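Local coordinates for aldehyde dehydrogenase 12 (Zea mays, PDB 6D97) that catalyses the NAD-dependent oxidation of L-glutamate gamma-semialdehyde, the last step of proline catabolism in plants, at the interface of chains A and B. Sequence-based numbering; all coordinates share one arbitrary frame. Chains: chain A/B, Aldehyde dehydrogenase 12.

Contact 1: the interface of chains A and B. Residues chain A 94-95, 99, 102, 187; chain B 456, 479-482.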
ATOM      1  N   LYS A  94     -22.973  -6.114  15.224  1.00 25.24           N
ATOM      2  CA  LYS A  94     -21.601  -5.628  15.275  1.00 33.11           C
ATOM      3  C   LYS A  94     -20.798  -6.024  14.043  1.00 34.33           C
ATOM      4  O   LYS A  94     -19.727  -5.451  13.810  1.00 31.74           O
ATOM      5  CB  LYS A  94     -20.919  -6.121  16.548  1.00 34.96           C
ATOM      6  CG  LYS A  94     -21.306  -5.317  17.772  1.00 31.11           C
ATOM      7  CD  LYS A  94     -20.678  -5.872  19.039  1.00 32.03           C
ATOM      8  CE  LYS A  94     -21.478  -7.037  19.589  1.00 29.66           C
ATOM      9  NZ  LYS A  94     -21.004  -7.480  20.928  1.00 35.78           N
ATOM     10  N   HIS A  95     -21.284  -6.979  13.245  1.00 24.55           N
ATOM     11  CA  HIS A  95     -20.668  -7.279  11.959  1.00 19.73           C
ATOM     12  C   HIS A  95     -21.278  -6.473  10.816  1.00 26.79           C
ATOM     13  O   HIS A  95     -21.079  -6.825   9.646  1.00 19.58           O
ATOM     14  CB  HIS A  95     -20.721  -8.784  11.656  1.00 24.06           C
ATOM     15  CG  HIS A  95     -21.969  -9.470  12.115  1.00 29.00           C
ATOM     16  ND1 HIS A  95     -23.067  -9.648  11.302  1.00 28.92           N
ATOM     17  CD2 HIS A  95     -22.274 -10.065  13.292  1.00 28.19           C
ATOM     18  CE1 HIS A  95     -24.005 -10.298  11.965  1.00 30.05           C
ATOM     19  NE2 HIS A  95     -23.549 -10.565  13.175  1.00 27.89           N
ATOM     20  N   ASN A  99     -19.982  -6.152   5.298  1.00 23.76           N
ATOM     21  CA  ASN A  99     -18.553  -6.189   5.569  1.00 18.07           C
ATOM     22  C   ASN A  99     -17.893  -6.879   4.381  1.00 27.54           C
ATOM     23  O   ASN A  99     -18.609  -7.320   3.471  1.00 24.52           O
ATOM     24  CB  ASN A  99     -18.263  -6.890   6.904  1.00 20.48           C
ATOM     25  CG  ASN A  99     -18.815  -8.293   6.970  1.00 23.70           C
ATOM     26  OD1 ASN A  99     -18.446  -9.156   6.174  1.00 24.46           O
ATOM     27  ND2 ASN A  99     -19.669  -8.547   7.960  1.00 26.73           N
ATOM     28  N   LYS A 102     -19.784 -10.160   3.779  1.00 26.55           N
ATOM     29  CA  LYS A 102     -21.231 -10.256   3.926  1.00 29.62           C
ATOM     30  C   LYS A 102     -21.907  -9.123   3.169  1.00 37.63           C
ATOM     31  O   LYS A 102     -21.526  -7.959   3.326  1.00 37.61           O
ATOM     32  CB  LYS A 102     -21.637 -10.212   5.400  1.00 24.78           C
ATOM     33  CG  LYS A 102     -23.133 -10.349   5.613  1.00 20.97           C
ATOM     34  CD  LYS A 102     -23.504 -10.141   7.064  1.00 27.59           C
ATOM     35  CE  LYS A 102     -23.273  -8.695   7.462  1.00 29.19           C
ATOM     36  NZ  LYS A 102     -23.833  -8.391   8.806  1.00 26.67           N
ATOM     37  N   TRP A 187     -13.071  -4.159   9.085  1.00 23.29           N
ATOM     38  CA  TRP A 187     -14.386  -4.552   9.577  1.00 20.86           C
ATOM     39  C   TRP A 187     -15.152  -3.331  10.062  1.00 24.08           C
ATOM     40  O   TRP A 187     -14.559  -2.420  10.645  1.00 29.05           O
ATOM     41  CB  TRP A 187     -14.254  -5.543  10.728  1.00 16.93           C
ATOM     42  CG  TRP A 187     -15.161  -6.710  10.609  1.00 21.01           C
ATOM     43  CD1 TRP A 187     -16.198  -7.041  11.435  1.00 17.95           C
ATOM     44  CD2 TRP A 187     -15.116  -7.717   9.596  1.00 17.60           C
ATOM     45  NE1 TRP A 187     -16.799  -8.196  10.998  1.00 22.51           N
ATOM     46  CE2 TRP A 187     -16.155  -8.630   9.868  1.00 18.68           C
ATOM     47  CE3 TRP A 187     -14.297  -7.934   8.482  1.00 22.09           C
ATOM     48  CZ2 TRP A 187     -16.398  -9.744   9.067  1.00 25.99           C
ATOM     49  CZ3 TRP A 187     -14.538  -9.040   7.688  1.00 25.39           C
ATOM     50  CH2 TRP A 187     -15.581  -9.932   7.984  1.00 22.79           C
TER
ATOM     51  N   GLU B 456     -22.505 -13.001  19.264  1.00 31.45           N
ATOM     52  CA  GLU B 456     -22.785 -11.580  19.088  1.00 35.59           C
ATOM     53  C   GLU B 456     -23.138 -10.897  20.408  1.00 35.48           C
ATOM     54  O   GLU B 456     -22.878  -9.698  20.570  1.00 32.13           O
ATOM     55  CB  GLU B 456     -23.908 -11.401  18.061  1.00 26.55           C
ATOM     56  CG  GLU B 456     -24.513 -10.002  17.989  1.00 27.00           C
ATOM     57  CD  GLU B 456     -23.631  -8.997  17.263  1.00 37.22           C
ATOM     58  OE1 GLU B 456     -22.592  -9.409  16.699  1.00 39.57           O
ATOM     59  OE2 GLU B 456     -23.989  -7.797  17.249  1.00 39.94           O
ATOM     60  N   GLY B 479     -18.704 -13.918   8.093  1.00 25.43           N
ATOM     61  CA  GLY B 479     -19.450 -12.710   7.788  1.00 27.85           C
ATOM     62  C   GLY B 479     -20.312 -12.209   8.927  1.00 26.78           C
ATOM     63  O   GLY B 479     -20.637 -11.018   8.967  1.00 28.70           O
ATOM     64  N   ARG B 480     -20.691 -13.087   9.853  1.00 23.37           N
ATOM     65  CA  ARG B 480     -21.575 -12.732  10.956  1.00 28.67           C
ATOM     66  C   ARG B 480     -20.873 -12.917  12.299  1.00 26.84           C
ATOM     67  O   ARG B 480     -21.458 -13.406  13.268  1.00 31.42           O
ATOM     68  CB  ARG B 480     -22.875 -13.532  10.889  1.00 25.49           C
ATOM     69  CG  ARG B 480     -23.656 -13.322   9.593  1.00 26.88           C
ATOM     70  CD  ARG B 480     -25.071 -13.860   9.697  1.00 32.62           C
ATOM     71  NE  ARG B 480     -25.126 -15.311   9.552  1.00 39.58           N
ATOM     72  CZ  ARG B 480     -26.187 -16.055   9.856  1.00 45.99           C
ATOM     73  NH1 ARG B 480     -27.280 -15.483  10.338  1.00 49.00           N
ATOM     74  NH2 ARG B 480     -26.153 -17.371   9.685  1.00 40.57           N
ATOM     75  N   SER B 481     -19.603 -12.518  12.360  1.00 23.96           N
ATOM     76  CA  SER B 481     -18.833 -12.496  13.597  1.00 24.35           C
ATOM     77  C   SER B 481     -17.856 -11.327  13.526  1.00 24.01           C
ATOM     78  O   SER B 481     -17.780 -10.619  12.518  1.00 27.63           O
ATOM     79  CB  SER B 481     -18.122 -13.834  13.835  1.00 23.41           C
ATOM     80  OG  SER B 481     -17.306 -14.192  12.737  1.00 23.95           O
ATOM     81  N   VAL B 482     -17.093 -11.131  14.604  1.00 29.99           N
ATOM     82  CA  VAL B 482     -16.344  -9.889  14.782  1.00 28.01           C
ATOM     83  C   VAL B 482     -14.881 -10.123  15.160  1.00 24.37           C
ATOM     84  O   VAL B 482     -14.002  -9.362  14.737  1.00 29.50           O
ATOM     85  CB  VAL B 482     -17.037  -9.002  15.836  1.00 31.74           C
ATOM     86  CG1 VAL B 482     -16.166  -7.815  16.210  1.00 32.90           C
ATOM     87  CG2 VAL B 482     -18.388  -8.517  15.324  1.00 34.23           C
TER

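Contact 2: the interface of chains A and B. Residues chain A 456, 461, 480, 482; chain B 93-95.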
ATOM      1  N   GLU A 456       4.702  24.157  20.885  1.00 38.25           N
ATOM      2  CA  GLU A 456       4.703  22.901  21.628  1.00 33.86           C
ATOM      3  C   GLU A 456       3.863  22.997  22.896  1.00 37.21           C
ATOM      4  O   GLU A 456       3.287  21.995  23.335  1.00 34.08           O
ATOM      5  CB  GLU A 456       6.143  22.499  21.953  1.00 29.71           C
ATOM      6  CG  GLU A 456       6.291  21.312  22.893  1.00 31.19           C
ATOM      7  CD  GLU A 456       6.026  19.977  22.218  1.00 34.36           C
ATOM      8  OE1 GLU A 456       5.781  19.961  20.991  1.00 33.15           O
ATOM      9  OE2 GLU A 456       6.070  18.942  22.922  1.00 31.41           O
ATOM     10  N   HIS A 461      -3.519  20.717  18.075  1.00 33.36           N
ATOM     11  CA  HIS A 461      -2.602  20.564  16.949  1.00 33.67           C
ATOM     12  C   HIS A 461      -3.420  20.191  15.709  1.00 30.87           C
ATOM     13  O   HIS A 461      -3.366  19.064  15.215  1.00 32.80           O
ATOM     14  CB  HIS A 461      -1.524  19.528  17.263  1.00 37.56           C
ATOM     15  CG  HIS A 461      -0.735  19.839  18.497  1.00 35.79           C
ATOM     16  ND1 HIS A 461       0.065  20.954  18.604  1.00 35.14           N
ATOM     17  CD2 HIS A 461      -0.637  19.191  19.681  1.00 27.97           C
ATOM     18  CE1 HIS A 461       0.629  20.977  19.798  1.00 32.73           C
ATOM     19  NE2 HIS A 461       0.222  19.916  20.470  1.00 34.84           N
ATOM     20  N   ARG A 480       9.955  19.817  14.234  1.00 29.58           N
ATOM     21  CA  ARG A 480       9.744  20.201  15.625  0.52 26.82           C
ATOM     22  C   ARG A 480       8.362  20.818  15.819  1.00 28.68           C
ATOM     23  O   ARG A 480       8.195  21.826  16.510  1.00 29.84           O
ATOM     24  CB  ARG A 480      10.847  21.147  16.096  0.52 28.08           C
ATOM     25  CG  ARG A 480      12.122  20.425  16.518  0.52 34.04           C
ATOM     26  CD  ARG A 480      13.331  21.353  16.533  0.52 34.47           C
ATOM     27  NE  ARG A 480      14.224  21.137  15.394  0.52 36.02           N
ATOM     28  CZ  ARG A 480      15.202  20.233  15.362  0.52 42.66           C
ATOM     29  NH1 ARG A 480      15.416  19.444  16.406  0.52 47.84           N
ATOM     30  NH2 ARG A 480      15.966  20.114  14.284  0.52 48.79           N
ATOM     31  N   VAL A 482       3.784  19.495  15.347  1.00 32.75           N
ATOM     32  CA  VAL A 482       2.889  18.342  15.437  1.00 31.76           C
ATOM     33  C   VAL A 482       1.683  18.451  14.502  1.00 29.27           C
ATOM     34  O   VAL A 482       1.236  17.439  13.948  1.00 31.18           O
ATOM     35  CB  VAL A 482       2.422  18.143  16.895  1.00 36.38           C
ATOM     36  CG1 VAL A 482       1.332  17.083  16.988  1.00 37.80           C
ATOM     37  CG2 VAL A 482       3.594  17.769  17.791  1.00 35.70           C
TER
ATOM     38  N   PRO B  93       9.506  15.690  23.574  1.00 33.67           N
ATOM     39  CA  PRO B  93       8.463  16.565  23.032  1.00 24.28           C
ATOM     40  C   PRO B  93       7.413  15.756  22.283  1.00 25.19           C
ATOM     41  O   PRO B  93       7.579  14.568  22.008  1.00 22.82           O
ATOM     42  CB  PRO B  93       9.236  17.480  22.079  1.00 29.35           C
ATOM     43  CG  PRO B  93      10.358  16.618  21.603  1.00 33.82           C
ATOM     44  CD  PRO B  93      10.742  15.746  22.774  1.00 33.94           C
ATOM     45  N   LYS B  94       6.318  16.438  21.944  1.00 22.96           N
ATOM     46  CA  LYS B  94       5.248  15.783  21.205  1.00 27.62           C
ATOM     47  C   LYS B  94       5.650  15.444  19.775  1.00 24.28           C
ATOM     48  O   LYS B  94       4.997  14.603  19.151  1.00 31.50           O
ATOM     49  CB  LYS B  94       3.990  16.651  21.220  1.00 27.61           C
ATOM     50  CG  LYS B  94       3.285  16.650  22.563  1.00 30.04           C
ATOM     51  CD  LYS B  94       2.095  17.586  22.572  1.00 29.01           C
ATOM     52  CE  LYS B  94       2.549  19.032  22.632  1.00 29.05           C
ATOM     53  NZ  LYS B  94       1.462  19.960  23.062  1.00 31.66           N
ATOM     54  N   HIS B  95       6.713  16.058  19.246  1.00 26.37           N
ATOM     55  CA  HIS B  95       7.264  15.651  17.959  1.00 22.82           C
ATOM     56  C   HIS B  95       8.325  14.556  18.090  1.00 23.26           C
ATOM     57  O   HIS B  95       9.054  14.291  17.126  1.00 25.32           O
ATOM     58  CB  HIS B  95       7.820  16.857  17.184  1.00 21.80           C
ATOM     59  CG  HIS B  95       8.505  17.884  18.034  1.00 22.88           C
ATOM     60  ND1 HIS B  95       9.868  17.901  18.232  1.00 23.96           N
ATOM     61  CD2 HIS B  95       8.018  18.958  18.700  1.00 23.47           C
ATOM     62  CE1 HIS B  95      10.189  18.924  19.003  1.00 25.50           C
ATOM     63  NE2 HIS B  95       9.084  19.582  19.303  1.00 25.89           N
TER

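Contact 1: the interface of chains A and B
A:His95 and its neighbours meet B:Gly479 and B:Arg480 in a loop-to-helix-end patch of a two-fold symmetric homodimer interface, which helps hold together two subunits of this aldehyde dehydrogenase family enzyme; the deposited assembly contains four copies, and this pairing may or may not be the one used in solution. The imidazole of A:His95 lies flat over the backbone of B:Arg480, whose CA sits 3.4 Å from the ring centroid in a CH-pi contact. A chi1 of 37° sets CG of the histidine between its own backbone N and carbonyl carbon, a crowded position that presents the ring face to the other chain. A flat ring suits this place because its face can pack on the main chain while its edge still bonds: A:Lys102 NZ donates to A:His95 ND1 at 2.9 Å, near the ring plane, which, with the packing on its face, probably helps to hold the ring's rotation. An alanine here would probably leave B:Arg480 CA without its aromatic cover and A:Lys102 NZ with its weak bond to the backbone O of the same residue, and so freer to turn.

The carboxamide of A:Asn99 bridges the chains, with both acceptors near the amide plane. A:Asn99 ND2 gives one N-H to A:His95 O at 2.8 Å and the other to B:Gly479 O, also at 2.8 Å. This carbonyl ends helix 471-479, and a neutral donor with two hydrogens suits the task of tying it to the partner's loop. Nearby, A:Trp187 NE1 makes a weak bond to B:Ser481 O, while A:Asn99 CB covers a face of the indole.

At the other end of the patch, A:Lys94 N donates to B:Glu456 OE2 at 2.8 Å, on the syn side, tilted 18° out of the carboxylate plane; a glutamate suits because its carboxylate accepts this backbone N-H. The lysine chain, bent at chi3 (-82°), curls past to bring A:Lys94 NZ within 2.9 Å of B:Glu456 O. Its CB also packs against B:Val482 CG2.

Contact 2: the interface of chains A and B
B:Lys94 grips A:Glu456 at two points, one from its backbone and one from its side-chain tip. The backbone B:Lys94 N donates to the carboxylate oxygen A:Glu456 OE2 at 2.7 Å, nearly straight at 169° and on the syn lone pair. A glutamate fits here because its side chain reaches from the helix to offer that N-H an acceptor. The side-chain nitrogen B:Lys94 NZ reaches the main-chain oxygen A:Glu456 O, also at 2.7 Å, tilted from the carbonyl plane. A long, flexible lysine suits this double reach: a bend at chi3 (-74°) turns its end toward the helix backbone. B:Lys94 NZ also donates to A:His461 NE2 at 2.9 Å, arriving in the ring plane at the imidazole edge. Imidazole suits this position as a flat acceptor, and accepting here would probably favour its neutral form. The carboxylate, with A:Glu456 OE2 4.7 Å from B:Lys94 NZ, is likely to add a favourable electrostatic pull without a direct salt bridge.

Beside this polar group, the ring of B:His95 is sandwiched. A:Arg480 CA lies over the centre of one face, 3.5 Å from the ring centroid, and B:Pro93 CB covers the opposite face toward the rim. The rigid proline thus backs the ring from its own chain. The aliphatic A:Arg480 CG adds a contact to B:His95 CE1 at 3.5 Å.

Further out, A:Val482 serves two neighbours: A:Val482 CG2 packs on B:Lys94 CB at 3.6 Å, while its CB lies over a face of the A:His461 ring, toward its rim, and probably helps to position it. A:Glu456 belongs to helix 448-457, close to its C-terminal end; A:His461 lies in the loop before strand 463-467, and A:Arg480 and A:Val482 lie between helix 471-479 and strand 485-488. The partner's segment B:Pro93 to B:His95 is a loop following helix 83-90.

Contact 1 and contact 2 are twin regions of one two-fold symmetric interface, with the chains exchanged and their C-alpha centres about 38 Å apart. They share Lys94 and His95 from one subunit, facing Glu456, Arg480 and Val482 from the other. The two descriptions bring out complementary parts of the same contact, so Asn99, Lys102 and Trp187 of contact 1, and Pro93 and His461 of contact 2, are expected to recur in the twin. Each subunit therefore supplies the loop after helix 83-90 at one place and the ends of helices 448-457 and 471-479 at the other. This reciprocal pairing probably limits rocking between subunits.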